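PDB 1VD3: RNase NGR3 from Nicotiana glutinosa, which binds 2'-UMP in its nucleotide pocket and, as a ribonuclease T2 family member, probably cleaves RNA as an endonuclease. Local coordinates for residues 12-17 against 173-178. Numbering follows the deposited sequence.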
loop_
_atom_site.group_PDB
_atom_site.type_symbol
_atom_site.label_atom_id
_atom_site.label_comp_id
_atom_site.label_asym_id
_atom_site.label_seq_id
_atom_site.Cartn_x
_atom_site.Cartn_y
_atom_site.Cartn_z
ATOM N N TYR A 12 8.463 4.949 -1.295
ATOM C CA TYR A 12 7.081 5.114 -1.696
ATOM C C TYR A 12 6.436 4.123 -0.722
ATOM O O TYR A 12 6.857 2.966 -0.667
ATOM C CB TYR A 12 6.843 4.603 -3.113
ATOM C CG TYR A 12 6.907 5.659 -4.182
ATOM C CD1 TYR A 12 7.530 5.398 -5.404
ATOM C CD2 TYR A 12 6.317 6.908 -3.992
ATOM C CE1 TYR A 12 7.559 6.356 -6.407
ATOM C CE2 TYR A 12 6.343 7.873 -4.993
ATOM C CZ TYR A 12 6.966 7.587 -6.196
ATOM O OH TYR A 12 6.991 8.538 -7.193
ATOM N N PHE A 13 5.480 4.571 0.085
ATOM C CA PHE A 13 4.782 3.652 0.976
ATOM C C PHE A 13 3.450 3.464 0.258
ATOM O O PHE A 13 2.660 4.407 0.118
ATOM C CB PHE A 13 4.578 4.241 2.379
ATOM C CG PHE A 13 3.740 3.367 3.280
ATOM C CD1 PHE A 13 4.058 2.020 3.458
ATOM C CD2 PHE A 13 2.632 3.885 3.939
ATOM C CE1 PHE A 13 3.283 1.204 4.277
ATOM C CE2 PHE A 13 1.847 3.076 4.764
ATOM C CZ PHE A 13 2.174 1.733 4.931
ATOM N N VAL A 14 3.230 2.249 -0.226
ATOM C CA VAL A 14 2.048 1.925 -1.006
ATOM C C VAL A 14 1.031 1.061 -0.275
ATOM O O VAL A 14 1.341 -0.042 0.181
ATOM C CB VAL A 14 2.453 1.197 -2.315
ATOM C CG1 VAL A 14 1.266 1.123 -3.269
ATOM C CG2 VAL A 14 3.650 1.907 -2.964
ATOM N N GLN A 15 -0.185 1.581 -0.178
ATOM C CA GLN A 15 -1.274 0.872 0.462
ATOM C C GLN A 15 -2.334 0.652 -0.601
ATOM O O GLN A 15 -2.374 1.363 -1.608
ATOM C CB GLN A 15 -1.870 1.709 1.595
ATOM C CG GLN A 15 -0.905 1.981 2.737
ATOM C CD GLN A 15 -1.540 2.805 3.835
ATOM O OE1 GLN A 15 -2.374 2.309 4.597
ATOM N NE2 GLN A 15 -1.162 4.076 3.914
ATOM N N GLN A 16 -3.188 -0.339 -0.398
ATOM C CA GLN A 16 -4.243 -0.541 -1.369
ATOM C C GLN A 16 -5.568 -0.828 -0.701
ATOM O O GLN A 16 -5.628 -1.164 0.487
ATOM C CB GLN A 16 -3.895 -1.651 -2.361
ATOM C CG GLN A 16 -3.884 -3.056 -1.835
ATOM C CD GLN A 16 -3.995 -4.072 -2.970
ATOM O OE1 GLN A 16 -3.425 -3.882 -4.048
ATOM N NE2 GLN A 16 -4.722 -5.151 -2.729
ATOM N N TRP A 17 -6.633 -0.646 -1.470
ATOM C CA TRP A 17 -7.984 -0.892 -0.993
ATOM C C TRP A 17 -8.311 -2.278 -1.520
ATOM O O TRP A 17 -8.553 -2.454 -2.713
ATOM C CB TRP A 17 -8.947 0.146 -1.576
ATOM C CG TRP A 17 -10.340 0.041 -1.033
ATOM C CD1 TRP A 17 -11.485 -0.201 -1.744
ATOM C CD2 TRP A 17 -10.739 0.162 0.340
ATOM N NE1 TRP A 17 -12.569 -0.239 -0.899
ATOM C CE2 TRP A 17 -12.142 -0.021 0.385
ATOM C CE3 TRP A 17 -10.047 0.407 1.537
ATOM C CZ2 TRP A 17 -12.868 0.035 1.582
ATOM C CZ3 TRP A 17 -10.771 0.465 2.731
ATOM C CH2 TRP A 17 -12.169 0.279 2.741
ATOM N N ILE A 173 -10.862 3.925 -6.369
ATOM C CA ILE A 173 -9.591 4.154 -5.700
ATOM C C ILE A 173 -8.985 2.761 -5.523
ATOM O O ILE A 173 -9.617 1.869 -4.956
ATOM C CB ILE A 173 -9.786 4.840 -4.325
ATOM C CG1 ILE A 173 -8.436 4.956 -3.610
ATOM C CG2 ILE A 173 -10.771 4.050 -3.474
ATOM C CD1 ILE A 173 -8.457 5.866 -2.403
ATOM N N TYR A 174 -7.770 2.570 -6.031
ATOM C CA TYR A 174 -7.111 1.273 -5.950
ATOM C C TYR A 174 -5.934 1.286 -4.984
ATOM O O TYR A 174 -5.879 0.473 -4.061
ATOM C CB TYR A 174 -6.657 0.844 -7.350
ATOM C CG TYR A 174 -5.822 -0.423 -7.405
ATOM C CD1 TYR A 174 -6.279 -1.618 -6.842
ATOM C CD2 TYR A 174 -4.579 -0.427 -8.038
ATOM C CE1 TYR A 174 -5.510 -2.785 -6.911
ATOM C CE2 TYR A 174 -3.808 -1.580 -8.114
ATOM C CZ TYR A 174 -4.273 -2.753 -7.552
ATOM O OH TYR A 174 -3.496 -3.886 -7.629
ATOM N N GLN A 175 -4.988 2.199 -5.197
ATOM C CA GLN A 175 -3.841 2.292 -4.303
ATOM C C GLN A 175 -3.532 3.731 -3.913
ATOM O O GLN A 175 -3.840 4.672 -4.644
ATOM C CB GLN A 175 -2.611 1.624 -4.934
ATOM C CG GLN A 175 -2.775 0.110 -5.040
ATOM C CD GLN A 175 -1.501 -0.619 -5.415
ATOM O OE1 GLN A 175 -1.206 -1.681 -4.872
ATOM N NE2 GLN A 175 -0.745 -0.061 -6.355
ATOM N N VAL A 176 -2.941 3.895 -2.736
ATOM C CA VAL A 176 -2.594 5.216 -2.238
ATOM C C VAL A 176 -1.104 5.259 -1.957
ATOM O O VAL A 176 -0.584 4.441 -1.197
ATOM C CB VAL A 176 -3.356 5.546 -0.935
ATOM C CG1 VAL A 176 -2.941 6.923 -0.426
ATOM C CG2 VAL A 176 -4.859 5.510 -1.193
ATOM N N TYR A 177 -0.425 6.213 -2.582
ATOM C CA TYR A 177 1.013 6.366 -2.406
ATOM C C TYR A 177 1.343 7.567 -1.538
ATOM O O TYR A 177 0.836 8.661 -1.765
ATOM C CB TYR A 177 1.713 6.569 -3.758
ATOM C CG TYR A 177 1.650 5.402 -4.721
ATOM C CD1 TYR A 177 0.433 4.957 -5.223
ATOM C CD2 TYR A 177 2.821 4.792 -5.184
ATOM C CE1 TYR A 177 0.369 3.937 -6.164
ATOM C CE2 TYR A 177 2.771 3.770 -6.131
ATOM C CZ TYR A 177 1.538 3.349 -6.617
ATOM O OH TYR A 177 1.460 2.346 -7.561
ATOM N N LEU A 178 2.208 7.352 -0.555
ATOM C CA LEU A 178 2.684 8.415 0.323
ATOM C C LEU A 178 4.196 8.226 0.356
ATOM O O LEU A 178 4.684 7.122 0.119
ATOM C CB LEU A 178 2.099 8.270 1.733
ATOM C CG LEU A 178 0.624 8.664 1.888
ATOM C CD1 LEU A 178 0.132 8.285 3.271
ATOM C CD2 LEU A 178 0.471 10.163 1.660
HETATM O O HOH W 1 0.324 4.877 1.400
#
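In the antiparallel sheet at the core of this RNase T2 fold, Phe13 and Leu178 face each other as a hydrogen-bonded pair, with Phe13 N 2.7 Å from Leu178 O and Leu178 N bonded back to Phe13 O. Gln15 and Val176 repeat the pattern, and Trp17 N closes the run on Tyr174 O at 2.9 Å. On the face carrying Phe13, Gln15, Val176 and Leu178, a water donates to Phe13 O and, 2.8 Å away, to Val176 O, giving each carbonyl a second donor beside its strand N-H. The water is itself held by Gln15 NE2, which also bonds Ser123 of helix 109-123, the helix packed against this face.

On the face of Val14, Gln16, Gln175 and Tyr177, Val14 CG1, anti to its backbone N (chi1 -168°), sits over the centre of the Tyr177 ring, 4.0 Å from its centroid, a CH-pi contact. The edge of Tyr177 then meets a face of Tyr12 in a T-shaped stack, centroids 5.8 Å apart and planes at 89°; Tyr12 in turn touches the bound 2'-UMP. Further along, Gln175 CG packs 3.4 Å from Gln16 CB where the backbones come nearest. Tyr174 and Gln175 form a classic beta bulge opposite Glu162, whose OE1 takes both Gln175 NE2 and Tyr177 OH, while Gln175 OE1 bonds His43, a predicted active-site residue, a second-shell link that would hold the histidine ring in orientation.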